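Local coordinates for protein putative tetR family transcription regulator (PDB 3PPB) that probably binds DNA through an N-terminal helix-turn-helix and regulates transcription as a member of the TetR family, at residues Pro114-Gln118 / Ser119-Gln123; Lys53-Leu56 / Leu57-Leu60; Leu102-Ala105 / Phe106-Tyr110; Val64-Glu67 / Phe68-Ala71; Val23-Phe27 / His28-Thr32. All coordinates share one frame; numbering follows the deposited sequence. Where two conformers were deposited one is given.

Interaction 1: Pro114-Gln118 / Ser119-Gln123; sequences PTVEQ and SVRDQ. With EDO (1,2-ethanediol), chain I; EDO (1,2-ethanediol), chain E.
V116, Q118 and R121 meet where a loop turns into helix 118-128, a helix start with E117 at the N-cap position. It is a worked example of how one carbonyl and one long side chain can shape a helix entry. E117 O takes a sound bond from R121 N at 3.1 Å; V120 N reaches the same oxygen only weakly. One residue on, Q118 O accepts D122 N at 2.9 Å, so the regular helical pattern is set at once.

R121 folds back over this start. Its CG stands beside its own backbone N (chi1 -72°) against V116 CB, and a bend further out at chi3 carries the guanidinium across Q118. The group therefore has Q118 CA over one face and V116 O at its edge, in plane, where R121 NE makes a long, weak bond of 3.4 Å to V116 O. Q118 CG comes up to R121 NH2 at 3.5 Å, with the amide and guanidinium planes 39° apart. Beyond them stands the second subunit: its D170 packs on Q118 and forms a long, weak ion pair with R121, so this helix start borders the dimer interface.

V116 supplies the apolar part of the turn and also rests on Y110 of helix 101-110, while V120 leans on F61 and L62 of helix 53-74. The two valines cross at about a right angle, with V116 CG1 lying 3.8 Å from V120 CG1.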
# COMPACT_ATOMS: atom_id res chain seq x y z
N PRO A 114 -5.22 0.77 -7.69
CA PRO A 114 -5.87 1.28 -8.91
C PRO A 114 -7.35 0.90 -9.03
O PRO A 114 -7.99 1.33 -9.99
CB PRO A 114 -5.07 0.60 -10.05
CG PRO A 114 -3.83 0.03 -9.41
CD PRO A 114 -4.24 -0.29 -8.01
N THR A 115 -7.91 0.11 -8.08
CA THR A 115 -9.31 -0.35 -8.14
C THR A 115 -10.30 0.81 -7.97
O THR A 115 -11.27 0.89 -8.73
CB THR A 115 -9.58 -1.47 -7.09
OG1 THR A 115 -8.53 -2.43 -7.11
CG2 THR A 115 -10.91 -2.18 -7.31
N VAL A 116 -10.08 1.68 -6.97
CA VAL A 116 -10.99 2.80 -6.70
C VAL A 116 -10.68 3.94 -7.68
O VAL A 116 -9.50 4.24 -7.90
CB VAL A 116 -10.96 3.29 -5.22
CG1 VAL A 116 -12.00 4.37 -4.96
CG2 VAL A 116 -11.16 2.12 -4.25
N GLU A 117 -11.74 4.57 -8.25
CA GLU A 117 -11.64 5.73 -9.14
C GLU A 117 -10.79 6.80 -8.48
O GLU A 117 -10.96 7.05 -7.28
CB GLU A 117 -13.03 6.31 -9.43
CG GLU A 117 -13.68 5.78 -10.70
CD GLU A 117 -12.97 6.06 -12.00
OE1 GLU A 117 -12.31 7.11 -12.13
OE2 GLU A 117 -13.10 5.21 -12.92
N GLN A 118 -9.85 7.42 -9.25
CA GLN A 118 -8.95 8.46 -8.75
C GLN A 118 -9.73 9.62 -8.12
O GLN A 118 -9.31 10.11 -7.07
CB GLN A 118 -8.01 8.98 -9.84
CG GLN A 118 -6.73 9.62 -9.29
CD GLN A 118 -5.74 10.01 -10.36
OE1 GLN A 118 -5.44 9.23 -11.28
NE2 GLN A 118 -5.17 11.21 -10.24
N SER A 119 -10.86 10.00 -8.73
CA SER A 119 -11.71 11.09 -8.24
C SER A 119 -12.27 10.79 -6.83
O SER A 119 -12.32 11.70 -6.00
CB SER A 119 -12.85 11.37 -9.22
OG SER A 119 -13.66 10.23 -9.46
N VAL A 120 -12.64 9.52 -6.56
CA VAL A 120 -13.16 9.08 -5.25
C VAL A 120 -12.01 9.05 -4.23
O VAL A 120 -12.22 9.48 -3.09
CB VAL A 120 -13.92 7.74 -5.36
CG1 VAL A 120 -14.32 7.19 -3.99
CG2 VAL A 120 -15.15 7.89 -6.24
N ARG A 121 -10.82 8.59 -4.64
CA ARG A 121 -9.63 8.58 -3.78
C ARG A 121 -9.26 10.02 -3.41
O ARG A 121 -8.84 10.26 -2.27
CB ARG A 121 -8.45 7.86 -4.45
CG ARG A 121 -8.62 6.33 -4.52
CD ARG A 121 -7.35 5.58 -4.87
NE ARG A 121 -6.93 5.76 -6.27
CZ ARG A 121 -5.86 6.46 -6.66
NH1 ARG A 121 -5.10 7.08 -5.77
NH2 ARG A 121 -5.56 6.56 -7.95
N ASP A 122 -9.48 10.99 -4.35
CA ASP A 122 -9.24 12.42 -4.15
C ASP A 122 -10.21 13.01 -3.13
O ASP A 122 -9.78 13.82 -2.30
CB ASP A 122 -9.35 13.20 -5.49
CG ASP A 122 -8.20 12.99 -6.46
OD1 ASP A 122 -7.12 12.50 -6.03
OD2 ASP A 122 -8.37 13.33 -7.65
N GLN A 123 -11.50 12.60 -3.19
CA GLN A 123 -12.52 13.07 -2.25
C GLN A 123 -12.16 12.63 -0.83
O GLN A 123 -12.32 13.41 0.10
CB GLN A 123 -13.94 12.58 -2.66
CG GLN A 123 -15.08 12.89 -1.67
CD GLN A 123 -15.22 14.34 -1.22
OE1 GLN A 123 -15.09 15.28 -2.00
NE2 GLN A 123 -15.55 14.53 0.05
C1 EDO I . -14.32 1.92 -8.11
O1 EDO I . -14.33 3.35 -8.16
C2 EDO I . -14.78 1.29 -9.41
O2 EDO I . -14.49 2.07 -10.58
C1 EDO E . -7.84 -5.98 -9.66
O1 EDO E . -7.96 -6.15 -8.24
C2 EDO E . -8.87 -5.00 -10.21
O2 EDO E . -8.61 -3.65 -9.82

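Interaction 2: Lys53-Leu56 / Leu57-Leu60; sequences KEQL and LEQL. With EDO (1,2-ethanediol), chain I.
In the first turns of helix 53-74, the long helix that follows the predicted helix-turn-helix, the backbone carbonyls of K53, E54, Q55 and L56 accept the NH groups of L57, E58, Q59 and L60; E58 N to E54 O, at 2.9 Å, is representative.

E58 does most of the side-chain work. Its first torsion (chi1 -71°) puts E58 CG beside its own backbone N and 3.2 Å from E54 O, and the chain then runs out extended. E58 OE2 accepts a hydrogen bond from O1 of a bound ethanediol at 2.7 Å, and E117 N donates to that same O1. The diol also lies against this turn: its C2 is 3.5 Å from E54 CG and its C1 3.8 Å from L57 CD2. With an alanine in place of E58, the diol hydroxyl would probably be left without its carboxylate acceptor and E54 O without its covering methylene.

The leucines face inward. L56 packs on I14, L15 and A18 of helix 10-24, while L57 and L60 meet F106 of helix 101-110. Such a helix, joining the predicted DNA-binding head to the core, is the connecting helix of the TetR fold.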
# COMPACT_ATOMS: atom_id res chain seq x y z
N LYS A 53 -22.07 -2.03 -8.95
CA LYS A 53 -21.20 -2.60 -7.92
C LYS A 53 -20.08 -1.60 -7.60
O LYS A 53 -19.64 -1.52 -6.46
CB LYS A 53 -20.64 -3.93 -8.40
CG LYS A 53 -20.16 -4.84 -7.27
CD LYS A 53 -19.74 -6.21 -7.79
CE LYS A 53 -18.50 -6.16 -8.66
NZ LYS A 53 -18.10 -7.51 -9.10
N GLU A 54 -19.68 -0.80 -8.62
CA GLU A 54 -18.71 0.28 -8.56
C GLU A 54 -19.18 1.36 -7.58
O GLU A 54 -18.40 1.76 -6.71
CB GLU A 54 -18.50 0.89 -9.97
CG GLU A 54 -17.67 0.05 -10.92
CD GLU A 54 -18.29 -1.21 -11.51
OE1 GLU A 54 -19.53 -1.33 -11.50
OE2 GLU A 54 -17.52 -2.07 -11.99
N GLN A 55 -20.46 1.80 -7.68
CA GLN A 55 -21.05 2.80 -6.79
C GLN A 55 -21.11 2.29 -5.34
O GLN A 55 -20.84 3.06 -4.42
CB GLN A 55 -22.43 3.24 -7.28
CG GLN A 55 -22.31 4.44 -8.21
CD GLN A 55 -23.58 4.73 -8.95
OE1 GLN A 55 -23.79 4.28 -10.09
NE2 GLN A 55 -24.45 5.53 -8.35
N LEU A 56 -21.45 0.99 -5.16
CA LEU A 56 -21.48 0.36 -3.84
C LEU A 56 -20.07 0.40 -3.22
O LEU A 56 -19.93 0.79 -2.06
CB LEU A 56 -22.02 -1.07 -3.93
CG LEU A 56 -22.01 -1.98 -2.67
CD1 LEU A 56 -22.61 -1.27 -1.43
CD2 LEU A 56 -22.75 -3.30 -2.95
N LEU A 57 -19.02 0.04 -4.00
CA LEU A 57 -17.64 0.10 -3.51
C LEU A 57 -17.25 1.54 -3.14
O LEU A 57 -16.60 1.75 -2.11
CB LEU A 57 -16.63 -0.47 -4.54
CG LEU A 57 -15.13 -0.27 -4.20
CD1 LEU A 57 -14.77 -1.00 -2.92
CD2 LEU A 57 -14.22 -0.68 -5.35
N GLU A 58 -17.63 2.53 -3.97
CA GLU A 58 -17.29 3.94 -3.75
C GLU A 58 -17.96 4.48 -2.48
O GLU A 58 -17.31 5.18 -1.69
CB GLU A 58 -17.69 4.77 -4.97
CG GLU A 58 -16.80 4.49 -6.16
CD GLU A 58 -17.21 5.13 -7.48
OE1 GLU A 58 -18.26 5.81 -7.52
OE2 GLU A 58 -16.46 4.96 -8.47
N GLN A 59 -19.25 4.13 -2.26
CA GLN A 59 -20.00 4.57 -1.09
C GLN A 59 -19.44 3.92 0.17
O GLN A 59 -19.32 4.59 1.20
CB GLN A 59 -21.52 4.29 -1.23
CG GLN A 59 -22.23 5.16 -2.29
CD GLN A 59 -21.99 6.64 -2.12
OE1 GLN A 59 -22.36 7.24 -1.10
NE2 GLN A 59 -21.35 7.26 -3.10
N LEU A 60 -19.08 2.63 0.08
CA LEU A 60 -18.46 1.91 1.19
C LEU A 60 -17.11 2.56 1.55
O LEU A 60 -16.85 2.85 2.72
CB LEU A 60 -18.27 0.43 0.80
CG LEU A 60 -17.60 -0.46 1.83
CD1 LEU A 60 -18.40 -0.52 3.14
CD2 LEU A 60 -17.37 -1.86 1.26
C1 EDO I . -14.32 1.92 -8.11
O1 EDO I . -14.33 3.35 -8.16
C2 EDO I . -14.78 1.29 -9.41
O2 EDO I . -14.49 2.07 -10.58

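Interaction 3: Leu102-Ala105 / Phe106-Tyr110; sequences LKQA and FFQLY. With EDO (1,2-ethanediol), chain F.
Backbone bonds tie L102, K103, Q104 and A105 to F106, F107, Q108 and L109 in helix 101-110. Q108 N to Q104 O, at 3.0 Å, is the straightest of the four, with an N-H...O angle of 165°.

The polar side-chain contact is mediated by water. Q104 and Q108 both bend at chi2 and turn their amides 75° apart, and a single water accepts from Q104 NE2 at 3.1 Å and from Q108 NE2 at 3.0 Å. Each amide has another anchor: Q104 OE1 bonds to Y161 OH and Q108 NE2 to L162 O. Replacing Q108 by a leucine would probably leave the water with one donor fewer and L162 O without its partner.

The aromatic contacts use carbonyl oxygens and ring edges. K103 O lies over one face of the F107 ring, and Q104 OE1 stands at that ring's edge, 3.8 Å from CD2. K103 O also sits 3.2 Å from F106 CB. Farther along, Y110 CG rides 4.2 Å above the plane of the F106 ring, offset toward the rim.

Wedged among three others, the helix packs between N-terminal head and helical core of this TetR-like fold. L102 and F106 press on V23 of helix 10-24, F106 also meets L57 and L60 of helix 53-74, and Q104 touches W96 and A97 of helix 82-99; at its far end L109 packs on P114 of the second subunit.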
# COMPACT_ATOMS: atom_id res chain seq x y z
N LEU A 102 -11.42 -5.86 9.98
CA LEU A 102 -12.06 -5.99 8.67
C LEU A 102 -11.94 -4.68 7.85
O LEU A 102 -11.48 -4.72 6.69
CB LEU A 102 -13.53 -6.40 8.83
CG LEU A 102 -14.30 -6.71 7.56
CD1 LEU A 102 -13.65 -7.83 6.76
CD2 LEU A 102 -15.71 -7.11 7.90
N LYS A 103 -12.31 -3.54 8.45
CA LYS A 103 -12.23 -2.23 7.81
C LYS A 103 -10.78 -1.86 7.49
O LYS A 103 -10.53 -1.25 6.44
CB LYS A 103 -12.88 -1.16 8.69
CG LYS A 103 -14.38 -1.25 8.68
CD LYS A 103 -15.02 -0.46 9.81
CE LYS A 103 -16.50 -0.73 9.79
NZ LYS A 103 -17.18 -0.09 10.94
N GLN A 104 -9.83 -2.28 8.35
CA GLN A 104 -8.41 -2.04 8.12
C GLN A 104 -7.91 -2.88 6.92
O GLN A 104 -7.20 -2.36 6.06
CB GLN A 104 -7.57 -2.29 9.39
CG GLN A 104 -6.06 -2.18 9.17
CD GLN A 104 -5.62 -0.86 8.58
OE1 GLN A 104 -6.26 0.18 8.75
NE2 GLN A 104 -4.49 -0.87 7.88
N ALA A 105 -8.30 -4.17 6.85
CA ALA A 105 -7.94 -5.04 5.71
C ALA A 105 -8.49 -4.42 4.39
O ALA A 105 -7.80 -4.46 3.38
CB ALA A 105 -8.50 -6.44 5.92
N PHE A 106 -9.69 -3.80 4.45
CA PHE A 106 -10.35 -3.09 3.34
C PHE A 106 -9.47 -1.92 2.90
O PHE A 106 -9.31 -1.73 1.70
CB PHE A 106 -11.76 -2.61 3.77
CG PHE A 106 -12.46 -1.74 2.75
CD1 PHE A 106 -13.19 -2.31 1.71
CD2 PHE A 106 -12.38 -0.35 2.82
CE1 PHE A 106 -13.81 -1.51 0.74
CE2 PHE A 106 -13.01 0.45 1.85
CZ PHE A 106 -13.74 -0.14 0.84
N PHE A 107 -8.86 -1.16 3.85
CA PHE A 107 -7.95 -0.06 3.49
C PHE A 107 -6.69 -0.61 2.83
O PHE A 107 -6.26 -0.12 1.79
CB PHE A 107 -7.55 0.79 4.71
CG PHE A 107 -8.54 1.79 5.24
CD1 PHE A 107 -9.57 2.27 4.44
CD2 PHE A 107 -8.40 2.32 6.52
CE1 PHE A 107 -10.47 3.23 4.92
CE2 PHE A 107 -9.27 3.31 6.98
CZ PHE A 107 -10.30 3.74 6.19
N GLN A 108 -6.13 -1.65 3.40
CA GLN A 108 -4.92 -2.27 2.88
C GLN A 108 -5.18 -2.72 1.43
O GLN A 108 -4.37 -2.48 0.55
CB GLN A 108 -4.52 -3.43 3.82
CG GLN A 108 -3.04 -3.72 3.93
CD GLN A 108 -2.16 -2.57 4.37
OE1 GLN A 108 -1.61 -1.86 3.54
NE2 GLN A 108 -1.91 -2.41 5.67
N LEU A 109 -6.35 -3.24 1.15
CA LEU A 109 -6.65 -3.68 -0.20
C LEU A 109 -7.03 -2.56 -1.18
O LEU A 109 -6.71 -2.68 -2.36
CB LEU A 109 -7.79 -4.71 -0.18
CG LEU A 109 -7.49 -6.07 0.42
CD1 LEU A 109 -8.78 -6.75 0.85
CD2 LEU A 109 -6.73 -6.94 -0.57
N TYR A 110 -7.76 -1.52 -0.72
CA TYR A 110 -8.34 -0.55 -1.67
C TYR A 110 -7.86 0.92 -1.59
O TYR A 110 -8.01 1.62 -2.60
CB TYR A 110 -9.88 -0.56 -1.51
CG TYR A 110 -10.50 -1.90 -1.86
CD1 TYR A 110 -10.85 -2.21 -3.17
CD2 TYR A 110 -10.77 -2.84 -0.88
CE1 TYR A 110 -11.40 -3.45 -3.50
CE2 TYR A 110 -11.32 -4.08 -1.19
CZ TYR A 110 -11.62 -4.38 -2.51
OH TYR A 110 -12.17 -5.59 -2.83
C1 EDO F . -1.26 -2.00 -0.61
O1 EDO F . -1.56 -2.15 0.78
C2 EDO F . -1.00 -0.53 -0.90
O2 EDO F . -1.10 -0.28 -2.31
O HOH W 1 -3.04 -3.54 8.18

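Interaction 4: Val64-Glu67 / Phe68-Ala71; sequences VKQE and FADA. With EDO (1,2-ethanediol), chain D; EDO (1,2-ethanediol), chain G; EDO (1,2-ethanediol), chain H.
The F68 ring, deep in the helical core of this TetR-like fold, has K65 O near its plane at one edge and an ethanediol over one face. The diol's C2 is 4.2 Å above the F68 ring, offset toward the rim. F68 CG points anti to the backbone N (chi1 173°), carrying the ring toward W96 and F107, both met edge-to-face.

K65 holds the same diol, its NZ donating to the diol's O1 and O2, each 2.8 Å away. The lysine also makes a cation-pi contact with F107, so the buried ammonium has both aromatic and hydroxyl partners. A diol lodged here is consistent with the ligand pockets found in the cores of this family.

E67 sends its carboxylate elsewhere: E67 OE1 takes O1 of a second diol at 2.7 Å and also forms a salt bridge with K103 NZ, while E67 OE2 takes O2 of a third diol at 2.9 Å.

Q66 and D70 lie one turn apart. The glutamine bends at chi2 (63°), and its amide and the carboxylate are turned 41° against each other. Q66 NE2 donates to D70 OD1 at 2.8 Å, with the oxygen in the amide plane but approached from above the carboxylate plane.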
# COMPACT_ATOMS: atom_id res chain seq x y z
N VAL A 64 -16.21 4.26 5.17
CA VAL A 64 -15.16 3.75 6.07
C VAL A 64 -14.10 4.87 6.29
O VAL A 64 -13.70 5.09 7.43
CB VAL A 64 -14.52 2.40 5.61
CG1 VAL A 64 -13.53 1.90 6.65
CG2 VAL A 64 -15.60 1.33 5.36
N LYS A 65 -13.71 5.60 5.23
CA LYS A 65 -12.77 6.72 5.36
C LYS A 65 -13.32 7.76 6.35
O LYS A 65 -12.57 8.21 7.22
CB LYS A 65 -12.48 7.38 3.99
CG LYS A 65 -11.59 6.57 3.05
CD LYS A 65 -10.11 6.74 3.38
CE LYS A 65 -9.26 5.80 2.58
NZ LYS A 65 -7.84 6.23 2.59
N GLN A 66 -14.64 8.09 6.26
CA GLN A 66 -15.26 9.05 7.17
C GLN A 66 -15.22 8.55 8.62
O GLN A 66 -14.86 9.33 9.50
CB GLN A 66 -16.69 9.40 6.76
CG GLN A 66 -17.22 10.64 7.50
CD GLN A 66 -16.43 11.89 7.20
OE1 GLN A 66 -16.41 12.37 6.07
NE2 GLN A 66 -15.73 12.43 8.20
N GLU A 67 -15.52 7.26 8.86
CA GLU A 67 -15.44 6.65 10.20
C GLU A 67 -14.02 6.78 10.79
O GLU A 67 -13.86 7.15 11.95
CB GLU A 67 -15.82 5.16 10.13
CG GLU A 67 -17.30 4.92 9.97
CD GLU A 67 -17.62 3.44 9.82
OE1 GLU A 67 -16.91 2.62 10.44
OE2 GLU A 67 -18.56 3.11 9.06
N PHE A 68 -13.01 6.46 9.97
CA PHE A 68 -11.60 6.54 10.35
C PHE A 68 -11.23 7.98 10.74
O PHE A 68 -10.65 8.21 11.81
CB PHE A 68 -10.74 6.05 9.18
CG PHE A 68 -9.25 6.22 9.35
CD1 PHE A 68 -8.52 5.35 10.16
CD2 PHE A 68 -8.56 7.20 8.64
CE1 PHE A 68 -7.13 5.47 10.27
CE2 PHE A 68 -7.17 7.32 8.75
CZ PHE A 68 -6.47 6.46 9.57
N ALA A 69 -11.58 8.95 9.88
CA ALA A 69 -11.30 10.37 10.07
C ALA A 69 -11.95 10.87 11.35
O ALA A 69 -11.28 11.53 12.15
CB ALA A 69 -11.78 11.17 8.87
N ASP A 70 -13.23 10.50 11.57
CA ASP A 70 -14.02 10.86 12.76
C ASP A 70 -13.39 10.30 14.05
O ASP A 70 -13.29 11.04 15.02
CB ASP A 70 -15.46 10.35 12.62
CG ASP A 70 -16.35 11.10 11.62
OD1 ASP A 70 -15.87 12.08 11.01
OD2 ASP A 70 -17.54 10.71 11.48
N ALA A 71 -12.96 9.02 14.04
CA ALA A 71 -12.36 8.34 15.20
C ALA A 71 -11.04 8.96 15.62
O ALA A 71 -10.84 9.22 16.81
CB ALA A 71 -12.18 6.86 14.93
C1 EDO D . -5.69 6.23 5.51
O1 EDO D . -6.76 7.03 5.00
C2 EDO D . -6.16 4.79 5.57
O2 EDO D . -6.64 4.38 4.29
C1 EDO G . -15.30 2.83 13.91
O1 EDO G . -15.22 2.65 12.49
C2 EDO G . -15.06 4.30 14.23
O2 EDO G . -15.01 4.49 15.65
C1 EDO H . -20.21 -1.00 6.88
O1 EDO H . -19.77 -1.26 8.21
C2 EDO H . -20.44 0.50 6.71
O2 EDO H . -19.22 1.20 6.96

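Interaction 5: Val23-Phe27 / His28-Thr32; sequences VSQGF and HGTST. With PEG (di(hydroxyethyl)ether), chain J.
T30 OG1 donates to G26 O at 2.7 Å, nearly in line with the carbonyl bond, and this drawn-in hydroxyl pins the loop between helix 10-24 and helix 32-39. T30 holds OG1 beside its own backbone N (chi1 -61°), where it also touches Q25 CB at 3.4 Å. Residues F27 to T30 form a type I turn, closed by a weak bond from T30 N to F27 O.

Two glycines make the fold-back possible. G26 takes a positive phi of 83°, and G29, with no beta carbon, brings its CA within 3.3 Å of Q25 O in a CA-H...O contact.

F27 and H28 form a T-shaped pair, the edge of the phenylalanine toward the imidazole face, with planes at 78° and centroids 4.9 Å apart. F27 CD2 stands above the centre of the H28 ring. A bound di(hydroxyethyl)ether takes F27 N at 2.9 Å through O4 and also bonds F27 N of the second subunit, while H28 packs on Q25 there.

On the inward side, K53 NZ of helix 53-74 bonds to F27 O and T30 O and meets the F27 ring as a cation-pi partner. A water accepts from S31 N and, weakly, from Q25 NE2, and S31 is the N-cap of helix 32-39. The arrangement is that of a tight loop leading into the predicted helix-turn-helix of a TetR-family DNA-binding domain.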
# COMPACT_ATOMS: atom_id res chain seq x y z
N VAL A 23 -13.51 -7.88 0.99
CA VAL A 23 -12.25 -8.18 1.65
C VAL A 23 -11.88 -9.67 1.45
O VAL A 23 -10.74 -9.96 1.09
CB VAL A 23 -12.30 -7.80 3.15
CG1 VAL A 23 -11.24 -8.53 3.97
CG2 VAL A 23 -12.19 -6.29 3.33
N SER A 24 -12.82 -10.60 1.70
CA SER A 24 -12.52 -12.03 1.60
C SER A 24 -12.45 -12.56 0.17
O SER A 24 -11.70 -13.51 -0.07
CB SER A 24 -13.51 -12.85 2.40
OG SER A 24 -14.85 -12.51 2.07
N GLN A 25 -13.19 -11.96 -0.78
CA GLN A 25 -13.25 -12.44 -2.17
C GLN A 25 -12.85 -11.42 -3.24
O GLN A 25 -12.84 -11.75 -4.42
CB GLN A 25 -14.67 -12.90 -2.49
CG GLN A 25 -15.12 -14.13 -1.74
CD GLN A 25 -16.57 -14.48 -1.99
OE1 GLN A 25 -17.17 -15.24 -1.24
NE2 GLN A 25 -17.16 -13.93 -3.05
N GLY A 26 -12.59 -10.18 -2.84
CA GLY A 26 -12.25 -9.12 -3.78
C GLY A 26 -13.48 -8.49 -4.40
O GLY A 26 -14.59 -8.99 -4.24
N PHE A 27 -13.29 -7.40 -5.13
CA PHE A 27 -14.35 -6.66 -5.79
C PHE A 27 -14.88 -7.42 -7.01
O PHE A 27 -16.08 -7.65 -7.09
CB PHE A 27 -13.86 -5.25 -6.18
CG PHE A 27 -14.83 -4.46 -7.02
CD1 PHE A 27 -15.92 -3.82 -6.44
CD2 PHE A 27 -14.64 -4.34 -8.39
CE1 PHE A 27 -16.80 -3.08 -7.21
CE2 PHE A 27 -15.55 -3.63 -9.17
CZ PHE A 27 -16.63 -3.00 -8.58
N HIS A 28 -14.00 -7.82 -7.94
CA HIS A 28 -14.40 -8.54 -9.15
C HIS A 28 -14.70 -10.01 -8.88
O HIS A 28 -15.36 -10.65 -9.70
CB HIS A 28 -13.33 -8.42 -10.24
CG HIS A 28 -13.04 -7.02 -10.67
ND1 HIS A 28 -13.96 -6.27 -11.38
CD2 HIS A 28 -11.90 -6.30 -10.53
CE1 HIS A 28 -13.37 -5.11 -11.61
NE2 HIS A 28 -12.13 -5.08 -11.12
N GLY A 29 -14.23 -10.53 -7.74
CA GLY A 29 -14.49 -11.90 -7.30
C GLY A 29 -15.84 -12.04 -6.61
O GLY A 29 -16.28 -13.16 -6.33
N THR A 30 -16.50 -10.91 -6.35
CA THR A 30 -17.80 -10.85 -5.68
C THR A 30 -18.90 -10.40 -6.63
O THR A 30 -18.77 -9.35 -7.24
CB THR A 30 -17.71 -9.90 -4.47
OG1 THR A 30 -16.75 -10.40 -3.56
CG2 THR A 30 -19.05 -9.71 -3.76
N SER A 31 -19.98 -11.17 -6.72
CA SER A 31 -21.11 -10.77 -7.55
C SER A 31 -22.14 -10.04 -6.69
O SER A 31 -22.24 -10.31 -5.48
CB SER A 31 -21.73 -11.99 -8.24
OG SER A 31 -22.60 -12.70 -7.38
N THR A 32 -22.95 -9.17 -7.32
CA THR A 32 -24.06 -8.45 -6.68
C THR A 32 -25.10 -9.44 -6.13
O THR A 32 -25.73 -9.14 -5.11
CB THR A 32 -24.70 -7.45 -7.65
OG1 THR A 32 -24.74 -8.04 -8.93
CG2 THR A 32 -23.93 -6.15 -7.74
C1 PEG J . -9.43 -10.77 -5.77
O1 PEG J . -8.11 -10.23 -6.15
C2 PEG J . -10.58 -10.66 -6.86
O2 PEG J . -11.25 -9.44 -7.04
C3 PEG J . -10.46 -8.34 -7.55
C4 PEG J . -10.87 -6.95 -7.24
O4 PEG J . -10.67 -6.53 -5.88
O HOH W 2 -19.44 -13.63 -5.00

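How the interactions relate
Along the chain the order is interaction 5, 2, 4, 3 and then 1. Helix 53-74 is the common thread: interaction 2 occupies its start and interaction 4 its later turns, with centres about 16 Å apart. Interaction 5 lies in the predicted DNA-binding head; its centre is about 12 Å from that of interaction 2, which it touches, and about 23 Å from that of interaction 4, which it does not. Interaction 3, on helix 101-110, bears against all four others and joins interaction 4 by the salt bridge K103-E67. Interactions 1 and 2 share one bound diol, and interactions 1, 3 and 5 reach the second subunit. Shifts in core or dimer could thus plausibly be relayed toward the head.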